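Local coordinates for ZmpA Glycopeptidase (Clostridium perfringens, PDB 6XSX), which is the M60-family catalytic module of a metalloprotease thought to cleave glycosylated proteins, at residues Trp383-Ser395 with Ser403-Thr417. Numbering follows the deposited sequence.
Sequences WENKHNAWVMAAS and SEHFERHGMDVWKET
Asn388, buried on helix 383-398, lies against Trp414 in the connection between helix 403-408 and helix 415-421. Its CB sits 3.5 Å from Thr417 OG1 and faces CE3 of Trp414, and CG comes over the same indole. From there the amide divides: Asn388 OD1 takes the backbone N-H of Trp414 at 3.0 Å, on a lone pair and nearly straight (170°); Thr417 OG1 also approaches it, suspiciously close, so the strength of that bond is doubtful. Asn388 ND2 donates to Asp412 O at 3.1 Å and, back along its own helix, to Glu384 O. The other three bonds fix the amide's rotation, and its plane stacks 15° from that of the indole, Asn388 ND2 3.5 Å above the centre of the Trp414 ring. Trp414 is the N-cap residue of helix 415-421, so the amide holds the start of that helix against helix 383-398. These elements belong to the helical part of the M60 peptidase module, where residues 383-395 and 403-408 run roughly antiparallel (143°), and a Schellman motif at Gly410 ends the latter. One turn beyond Asn388, Val391 turns CG2, beside its backbone N, onto Phe406, 3.5 Å from CG, while its CG1 packs against Thr417 CG2. Ala394 CB meets the edge of the Phe406 ring. Met411, extended until its last bond, tucks SD 3.6 Å from His387 CB and brings CE near Trp390, whose NE1 is hydrogen-bonded to Thr293 OG1.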
ATOM      1  N   TRP A 383       9.768  18.617  10.869  1.00 29.89           N
ATOM      2  CA  TRP A 383       8.956  17.586  11.494  1.00 33.05           C
ATOM      3  C   TRP A 383       7.706  18.210  12.114  1.00 31.73           C
ATOM      4  O   TRP A 383       6.595  17.889  11.707  1.00 31.34           O
ATOM      5  CB  TRP A 383       9.828  16.854  12.529  1.00 37.55           C
ATOM      6  CG  TRP A 383       9.337  15.545  13.082  1.00 42.82           C
ATOM      7  CD1 TRP A 383       8.969  15.294  14.376  1.00 44.35           C
ATOM      8  CD2 TRP A 383       9.245  14.280  12.396  1.00 42.70           C
ATOM      9  NE1 TRP A 383       8.625  13.976  14.532  1.00 45.82           N
ATOM     10  CE2 TRP A 383       8.785  13.329  13.335  1.00 44.56           C
ATOM     11  CE3 TRP A 383       9.491  13.860  11.083  1.00 44.80           C
ATOM     12  CZ2 TRP A 383       8.563  11.992  13.001  1.00 47.66           C
ATOM     13  CZ3 TRP A 383       9.272  12.537  10.758  1.00 49.09           C
ATOM     14  CH2 TRP A 383       8.813  11.615  11.702  1.00 45.78           C
ATOM     15  N   GLU A 384       7.913  19.142  13.055  1.00 32.23           N
ATOM     16  CA  GLU A 384       6.863  19.751  13.863  1.00 32.40           C
ATOM     17  C   GLU A 384       5.929  20.602  13.000  1.00 31.74           C
ATOM     18  O   GLU A 384       4.722  20.635  13.232  1.00 28.29           O
ATOM     19  CB  GLU A 384       7.461  20.599  14.992  1.00 35.70           C
ATOM     20  CG  GLU A 384       8.358  19.827  15.951  1.00 38.08           C
ATOM     21  CD  GLU A 384       9.734  19.423  15.436  1.00 42.37           C
ATOM     22  OE1 GLU A 384      10.152  19.926  14.377  1.00 45.25           O
ATOM     23  OE2 GLU A 384      10.393  18.588  16.096  1.00 47.62           O
ATOM     24  N   ASN A 385       6.498  21.312  12.015  1.00 30.78           N
ATOM     25  CA  ASN A 385       5.704  22.140  11.119  1.00 30.19           C
ATOM     26  C   ASN A 385       4.723  21.281  10.317  1.00 29.71           C
ATOM     27  O   ASN A 385       3.574  21.672  10.133  1.00 25.94           O
ATOM     28  CB  ASN A 385       6.560  22.992  10.180  1.00 29.29           C
ATOM     29  CG  ASN A 385       5.709  23.990   9.429  1.00 30.11           C
ATOM     30  OD1 ASN A 385       5.195  24.935  10.019  1.00 28.81           O
ATOM     31  ND2 ASN A 385       5.511  23.761   8.138  1.00 30.05           N
ATOM     32  N   LYS A 386       5.188  20.115   9.847  1.00 29.25           N
ATOM     33  CA  LYS A 386       4.356  19.196   9.084  1.00 31.50           C
ATOM     34  C   LYS A 386       3.241  18.618   9.956  1.00 31.82           C
ATOM     35  O   LYS A 386       2.112  18.447   9.502  1.00 35.12           O
ATOM     36  CB  LYS A 386       5.213  18.072   8.497  1.00 30.87           C
ATOM     37  CG  LYS A 386       6.218  18.535   7.451  1.00 32.06           C
ATOM     38  CD  LYS A 386       7.126  17.436   6.984  1.00 32.94           C
ATOM     39  CE  LYS A 386       8.082  17.894   5.907  1.00 33.00           C
ATOM     40  NZ  LYS A 386       8.951  16.779   5.472  1.00 32.44           N
ATOM     41  N   HIS A 387       3.575  18.294  11.206  1.00 32.87           N
ATOM     42  CA  HIS A 387       2.580  17.814  12.148  1.00 32.03           C
ATOM     43  C   HIS A 387       1.443  18.822  12.242  1.00 32.27           C
ATOM     44  O   HIS A 387       0.275  18.440  12.170  1.00 34.04           O
ATOM     45  CB  HIS A 387       3.213  17.543  13.517  1.00 31.07           C
ATOM     46  CG  HIS A 387       4.058  16.315  13.554  1.00 30.93           C
ATOM     47  ND1 HIS A 387       3.770  15.196  12.798  1.00 30.25           N
ATOM     48  CD2 HIS A 387       5.159  16.011  14.274  1.00 30.32           C
ATOM     49  CE1 HIS A 387       4.660  14.256  13.050  1.00 28.15           C
ATOM     50  NE2 HIS A 387       5.528  14.737  13.936  1.00 29.72           N
ATOM     51  N   ASN A 388       1.804  20.106  12.376  1.00 30.62           N
ATOM     52  CA  ASN A 388       0.834  21.176  12.553  1.00 29.40           C
ATOM     53  C   ASN A 388      -0.023  21.307  11.299  1.00 29.75           C
ATOM     54  O   ASN A 388      -1.201  21.654  11.385  1.00 31.43           O
ATOM     55  CB  ASN A 388       1.491  22.499  12.972  1.00 29.01           C
ATOM     56  CG  ASN A 388       1.649  22.628  14.475  1.00 29.13           C
ATOM     57  OD1 ASN A 388       0.854  23.296  15.131  1.00 29.95           O
ATOM     58  ND2 ASN A 388       2.660  21.987  15.036  1.00 26.88           N
ATOM     59  N   ALA A 389       0.571  21.009  10.138  1.00 28.71           N
ATOM     60  CA  ALA A 389      -0.164  21.064   8.882  1.00 29.72           C
ATOM     61  C   ALA A 389      -1.236  19.972   8.836  1.00 28.40           C
ATOM     62  O   ALA A 389      -2.321  20.203   8.314  1.00 28.42           O
ATOM     63  CB  ALA A 389       0.775  21.000   7.700  1.00 26.41           C
ATOM     64  N   TRP A 390      -0.926  18.786   9.384  1.00 27.74           N
ATOM     65  CA  TRP A 390      -1.894  17.698   9.442  1.00 25.26           C
ATOM     66  C   TRP A 390      -3.126  18.154  10.219  1.00 25.39           C
ATOM     67  O   TRP A 390      -4.259  17.854   9.837  1.00 23.95           O
ATOM     68  CB  TRP A 390      -1.309  16.467  10.137  1.00 26.06           C
ATOM     69  CG  TRP A 390      -0.191  15.757   9.442  1.00 27.59           C
ATOM     70  CD1 TRP A 390       0.258  15.934   8.164  1.00 27.91           C
ATOM     71  CD2 TRP A 390       0.592  14.683   9.996  1.00 27.36           C
ATOM     72  NE1 TRP A 390       1.283  15.064   7.900  1.00 27.18           N
ATOM     73  CE2 TRP A 390       1.509  14.285   9.003  1.00 27.37           C
ATOM     74  CE3 TRP A 390       0.612  14.031  11.236  1.00 28.08           C
ATOM     75  CZ2 TRP A 390       2.433  13.259   9.211  1.00 27.41           C
ATOM     76  CZ3 TRP A 390       1.522  13.016  11.442  1.00 27.32           C
ATOM     77  CH2 TRP A 390       2.424  12.642  10.443  1.00 28.19           C
ATOM     78  N   VAL A 391      -2.883  18.860  11.331  1.00 23.96           N
ATOM     79  CA  VAL A 391      -3.960  19.251  12.225  1.00 24.16           C
ATOM     80  C   VAL A 391      -4.895  20.187  11.467  1.00 25.17           C
ATOM     81  O   VAL A 391      -6.112  20.084  11.583  1.00 25.09           O
ATOM     82  CB  VAL A 391      -3.422  19.917  13.502  1.00 23.44           C
ATOM     83  CG1 VAL A 391      -4.552  20.475  14.360  1.00 24.98           C
ATOM     84  CG2 VAL A 391      -2.559  18.961  14.302  1.00 22.37           C
ATOM     85  N   MET A 392      -4.296  21.088  10.679  1.00 26.68           N
ATOM     86  CA  MET A 392      -5.042  22.108   9.961  1.00 27.16           C
ATOM     87  C   MET A 392      -5.810  21.482   8.803  1.00 25.65           C
ATOM     88  O   MET A 392      -6.995  21.773   8.632  1.00 25.67           O
ATOM     89  CB  MET A 392      -4.117  23.219   9.456  1.00 28.61           C
ATOM     90  CG  MET A 392      -3.628  24.092  10.592  1.00 32.35           C
ATOM     91  SD  MET A 392      -2.570  25.464  10.074  1.00 38.11           S
ATOM     92  CE  MET A 392      -1.114  24.597   9.487  1.00 32.59           C
ATOM     93  N   ALA A 393      -5.126  20.617   8.039  1.00 23.98           N
ATOM     94  CA  ALA A 393      -5.698  19.949   6.878  1.00 23.73           C
ATOM     95  C   ALA A 393      -6.824  18.999   7.291  1.00 23.22           C
ATOM     96  O   ALA A 393      -7.890  18.991   6.664  1.00 24.59           O
ATOM     97  CB  ALA A 393      -4.625  19.246   6.080  1.00 21.50           C
ATOM     98  N   ALA A 394      -6.584  18.204   8.341  1.00 22.50           N
ATOM     99  CA  ALA A 394      -7.595  17.295   8.862  1.00 22.04           C
ATOM    100  C   ALA A 394      -8.787  18.098   9.391  1.00 22.53           C
ATOM    101  O   ALA A 394      -9.936  17.695   9.219  1.00 21.77           O
ATOM    102  CB  ALA A 394      -7.007  16.387   9.923  1.00 20.92           C
ATOM    103  N   SER A 395      -8.505  19.247  10.018  1.00 22.53           N
ATOM    104  CA  SER A 395      -9.562  20.105  10.525  1.00 23.07           C
ATOM    105  C   SER A 395     -10.444  20.615   9.385  1.00 23.33           C
ATOM    106  O   SER A 395     -11.665  20.579   9.503  1.00 23.06           O
ATOM    107  CB  SER A 395      -9.019  21.229  11.370  1.00 22.51           C
ATOM    108  OG  SER A 395      -8.505  20.729  12.599  1.00 22.97           O
ATOM    109  N   SER A 403      -7.638  20.159  16.987  1.00 24.08           N
ATOM    110  CA  SER A 403      -6.425  20.471  17.730  1.00 26.31           C
ATOM    111  C   SER A 403      -6.289  19.572  18.962  1.00 25.57           C
ATOM    112  O   SER A 403      -5.224  19.000  19.193  1.00 24.42           O
ATOM    113  CB  SER A 403      -6.328  21.943  18.086  1.00 29.13           C
ATOM    114  OG  SER A 403      -5.913  22.703  16.951  1.00 33.27           O
ATOM    115  N   GLU A 404      -7.381  19.448  19.733  1.00 22.59           N
ATOM    116  CA  GLU A 404      -7.385  18.646  20.946  1.00 23.83           C
ATOM    117  C   GLU A 404      -7.063  17.183  20.620  1.00 23.78           C
ATOM    118  O   GLU A 404      -6.251  16.557  21.308  1.00 24.46           O
ATOM    119  CB  GLU A 404      -8.707  18.809  21.703  1.00 23.07           C
ATOM    120  CG  GLU A 404      -8.838  17.852  22.873  1.00 23.22           C
ATOM    121  CD  GLU A 404     -10.086  18.035  23.717  1.00 23.18           C
ATOM    122  OE1 GLU A 404     -10.219  17.320  24.729  1.00 22.22           O
ATOM    123  OE2 GLU A 404     -10.925  18.888  23.353  1.00 23.79           O
ATOM    124  N   HIS A 405      -7.703  16.651  19.566  1.00 22.39           N
ATOM    125  CA  HIS A 405      -7.500  15.278  19.113  1.00 22.31           C
ATOM    126  C   HIS A 405      -6.005  14.979  18.965  1.00 22.84           C
ATOM    127  O   HIS A 405      -5.497  13.992  19.500  1.00 23.15           O
ATOM    128  CB  HIS A 405      -8.271  15.036  17.798  1.00 21.13           C
ATOM    129  CG  HIS A 405      -8.063  13.679  17.206  1.00 20.60           C
ATOM    130  ND1 HIS A 405      -8.674  12.547  17.713  1.00 20.55           N
ATOM    131  CD2 HIS A 405      -7.312  13.268  16.160  1.00 20.03           C
ATOM    132  CE1 HIS A 405      -8.302  11.496  17.006  1.00 21.34           C
ATOM    133  NE2 HIS A 405      -7.474  11.913  16.040  1.00 20.49           N
ATOM    134  N   PHE A 406      -5.303  15.851  18.237  1.00 22.94           N
ATOM    135  CA  PHE A 406      -3.896  15.636  17.952  1.00 23.21           C
ATOM    136  C   PHE A 406      -3.035  15.901  19.187  1.00 25.17           C
ATOM    137  O   PHE A 406      -2.089  15.153  19.445  1.00 25.24           O
ATOM    138  CB  PHE A 406      -3.468  16.448  16.731  1.00 23.00           C
ATOM    139  CG  PHE A 406      -3.873  15.858  15.401  1.00 22.36           C
ATOM    140  CD1 PHE A 406      -3.121  14.852  14.811  1.00 21.94           C
ATOM    141  CD2 PHE A 406      -4.988  16.334  14.721  1.00 22.33           C
ATOM    142  CE1 PHE A 406      -3.486  14.325  13.579  1.00 22.18           C
ATOM    143  CE2 PHE A 406      -5.353  15.809  13.488  1.00 21.68           C
ATOM    144  CZ  PHE A 406      -4.599  14.803  12.919  1.00 22.19           C
ATOM    145  N   GLU A 407      -3.356  16.945  19.967  1.00 26.83           N
ATOM    146  CA  GLU A 407      -2.539  17.196  21.145  1.00 28.91           C
ATOM    147  C   GLU A 407      -2.706  16.081  22.184  1.00 27.10           C
ATOM    148  O   GLU A 407      -1.785  15.830  22.962  1.00 25.91           O
ATOM    149  CB  GLU A 407      -2.563  18.658  21.612  1.00 33.41           C
ATOM    150  CG  GLU A 407      -3.722  19.056  22.494  1.00 39.71           C
ATOM    151  CD  GLU A 407      -3.851  20.553  22.756  1.00 43.32           C
ATOM    152  OE1 GLU A 407      -5.000  21.026  22.854  1.00 48.16           O
ATOM    153  OE2 GLU A 407      -2.812  21.248  22.861  1.00 41.97           O
ATOM    154  N   ARG A 408      -3.834  15.349  22.146  1.00 24.59           N
ATOM    155  CA  ARG A 408      -4.020  14.250  23.087  1.00 24.64           C
ATOM    156  C   ARG A 408      -3.094  13.079  22.752  1.00 24.78           C
ATOM    157  O   ARG A 408      -2.790  12.266  23.616  1.00 25.40           O
ATOM    158  CB  ARG A 408      -5.486  13.818  23.161  1.00 24.03           C
ATOM    159  CG  ARG A 408      -6.364  14.772  23.956  1.00 23.63           C
ATOM    160  CD  ARG A 408      -7.724  14.148  24.183  1.00 23.33           C
ATOM    161  NE  ARG A 408      -8.495  14.960  25.103  1.00 22.39           N
ATOM    162  CZ  ARG A 408      -8.639  14.706  26.400  1.00 23.98           C
ATOM    163  NH1 ARG A 408      -8.062  13.645  26.953  1.00 22.69           N
ATOM    164  NH2 ARG A 408      -9.359  15.530  27.142  1.00 23.47           N
ATOM    165  N   HIS A 409      -2.645  13.001  21.495  1.00 26.02           N
ATOM    166  CA  HIS A 409      -1.705  11.978  21.059  1.00 27.07           C
ATOM    167  C   HIS A 409      -0.268  12.379  21.399  1.00 28.93           C
ATOM    168  O   HIS A 409       0.670  11.616  21.140  1.00 28.29           O
ATOM    169  CB  HIS A 409      -1.876  11.711  19.556  1.00 25.17           C
ATOM    170  CG  HIS A 409      -3.018  10.805  19.243  1.00 23.87           C
ATOM    171  ND1 HIS A 409      -2.863   9.436  19.135  1.00 22.59           N
ATOM    172  CD2 HIS A 409      -4.330  11.056  19.030  1.00 22.54           C
ATOM    173  CE1 HIS A 409      -4.026   8.885  18.851  1.00 22.15           C
ATOM    174  NE2 HIS A 409      -4.946   9.857  18.784  1.00 20.65           N
ATOM    175  N   GLY A 410      -0.116  13.594  21.947  1.00 30.40           N
ATOM    176  CA  GLY A 410       1.157  14.091  22.445  1.00 33.05           C
ATOM    177  C   GLY A 410       1.880  14.979  21.437  1.00 34.52           C
ATOM    178  O   GLY A 410       3.057  15.266  21.606  1.00 35.36           O
ATOM    179  N   MET A 411       1.171  15.406  20.388  1.00 36.72           N
ATOM    180  CA  MET A 411       1.741  16.330  19.421  1.00 37.94           C
ATOM    181  C   MET A 411       1.663  17.746  19.987  1.00 39.84           C
ATOM    182  O   MET A 411       0.730  18.071  20.723  1.00 39.44           O
ATOM    183  CB  MET A 411       0.975  16.272  18.099  1.00 37.12           C
ATOM    184  CG  MET A 411       1.524  17.218  17.062  1.00 39.70           C
ATOM    185  SD  MET A 411       0.381  17.407  15.688  1.00 40.11           S
ATOM    186  CE  MET A 411       0.385  15.733  15.047  1.00 38.58           C
ATOM    187  N   ASP A 412       2.651  18.581  19.636  1.00 40.16           N
ATOM    188  CA  ASP A 412       2.689  19.958  20.095  1.00 39.08           C
ATOM    189  C   ASP A 412       1.976  20.833  19.071  1.00 38.07           C
ATOM    190  O   ASP A 412       2.528  21.127  18.015  1.00 37.72           O
ATOM    191  CB  ASP A 412       4.126  20.432  20.328  1.00 42.43           C
ATOM    192  CG  ASP A 412       4.249  21.670  21.202  1.00 45.42           C
ATOM    193  OD1 ASP A 412       3.386  22.573  21.104  1.00 47.73           O
ATOM    194  OD2 ASP A 412       5.216  21.728  21.980  1.00 51.65           O
ATOM    195  N   VAL A 413       0.750  21.247  19.400  1.00 36.49           N
ATOM    196  CA  VAL A 413      -0.038  22.059  18.489  1.00 35.78           C
ATOM    197  C   VAL A 413       0.150  23.522  18.881  1.00 36.56           C
ATOM    198  O   VAL A 413      -0.039  23.869  20.043  1.00 36.44           O
ATOM    199  CB  VAL A 413      -1.517  21.628  18.502  1.00 33.69           C
ATOM    200  CG1 VAL A 413      -2.381  22.518  17.629  1.00 32.13           C
ATOM    201  CG2 VAL A 413      -1.679  20.168  18.108  1.00 32.75           C
ATOM    202  N   TRP A 414       0.526  24.356  17.897  1.00 35.24           N
ATOM    203  CA  TRP A 414       0.941  25.734  18.129  1.00 34.31           C
ATOM    204  C   TRP A 414      -0.268  26.658  18.212  1.00 34.59           C
ATOM    205  O   TRP A 414      -1.336  26.352  17.669  1.00 34.13           O
ATOM    206  CB  TRP A 414       1.899  26.225  17.038  1.00 32.49           C
ATOM    207  CG  TRP A 414       3.186  25.466  16.956  1.00 32.02           C
ATOM    208  CD1 TRP A 414       3.896  24.940  17.997  1.00 32.65           C
ATOM    209  CD2 TRP A 414       3.937  25.176  15.764  1.00 30.47           C
ATOM    210  NE1 TRP A 414       5.028  24.325  17.532  1.00 32.72           N
ATOM    211  CE2 TRP A 414       5.085  24.460  16.168  1.00 31.27           C
ATOM    212  CE3 TRP A 414       3.757  25.456  14.400  1.00 31.71           C
ATOM    213  CZ2 TRP A 414       6.047  24.019  15.255  1.00 30.53           C
ATOM    214  CZ3 TRP A 414       4.706  25.018  13.497  1.00 30.30           C
ATOM    215  CH2 TRP A 414       5.836  24.313  13.924  1.00 29.86           C
ATOM    216  N   LYS A 415      -0.044  27.810  18.860  1.00 34.39           N
ATOM    217  CA  LYS A 415      -1.069  28.810  19.108  1.00 35.43           C
ATOM    218  C   LYS A 415      -1.783  29.162  17.804  1.00 36.44           C
ATOM    219  O   LYS A 415      -3.012  29.166  17.772  1.00 36.70           O
ATOM    220  CB  LYS A 415      -0.485  30.027  19.835  1.00 37.50           C
ATOM    221  N   GLU A 416      -1.015  29.393  16.727  1.00 36.07           N
ATOM    222  CA  GLU A 416      -1.587  29.798  15.446  1.00 38.23           C
ATOM    223  C   GLU A 416      -2.418  28.672  14.814  1.00 36.03           C
ATOM    224  O   GLU A 416      -3.462  28.938  14.217  1.00 37.38           O
ATOM    225  CB  GLU A 416      -0.549  30.451  14.520  1.00 41.72           C
ATOM    226  CG  GLU A 416       0.505  29.509  13.957  1.00 45.96           C
ATOM    227  CD  GLU A 416       1.760  29.281  14.790  1.00 52.46           C
ATOM    228  OE1 GLU A 416       1.750  29.597  16.014  1.00 53.70           O
ATOM    229  OE2 GLU A 416       2.754  28.778  14.211  1.00 50.28           O
ATOM    230  N   THR A 417      -1.971  27.420  14.964  1.00 35.51           N
ATOM    231  CA  THR A 417      -2.706  26.262  14.469  1.00 34.09           C
ATOM    232  C   THR A 417      -4.089  26.212  15.117  1.00 32.88           C
ATOM    233  O   THR A 417      -5.093  26.030  14.430  1.00 33.35           O
ATOM    234  CB  THR A 417      -1.938  24.957  14.720  1.00 33.79           C
ATOM    235  OG1 THR A 417      -0.668  25.034  14.078  1.00 32.35           O
ATOM    236  CG2 THR A 417      -2.662  23.730  14.215  1.00 35.76           C
TER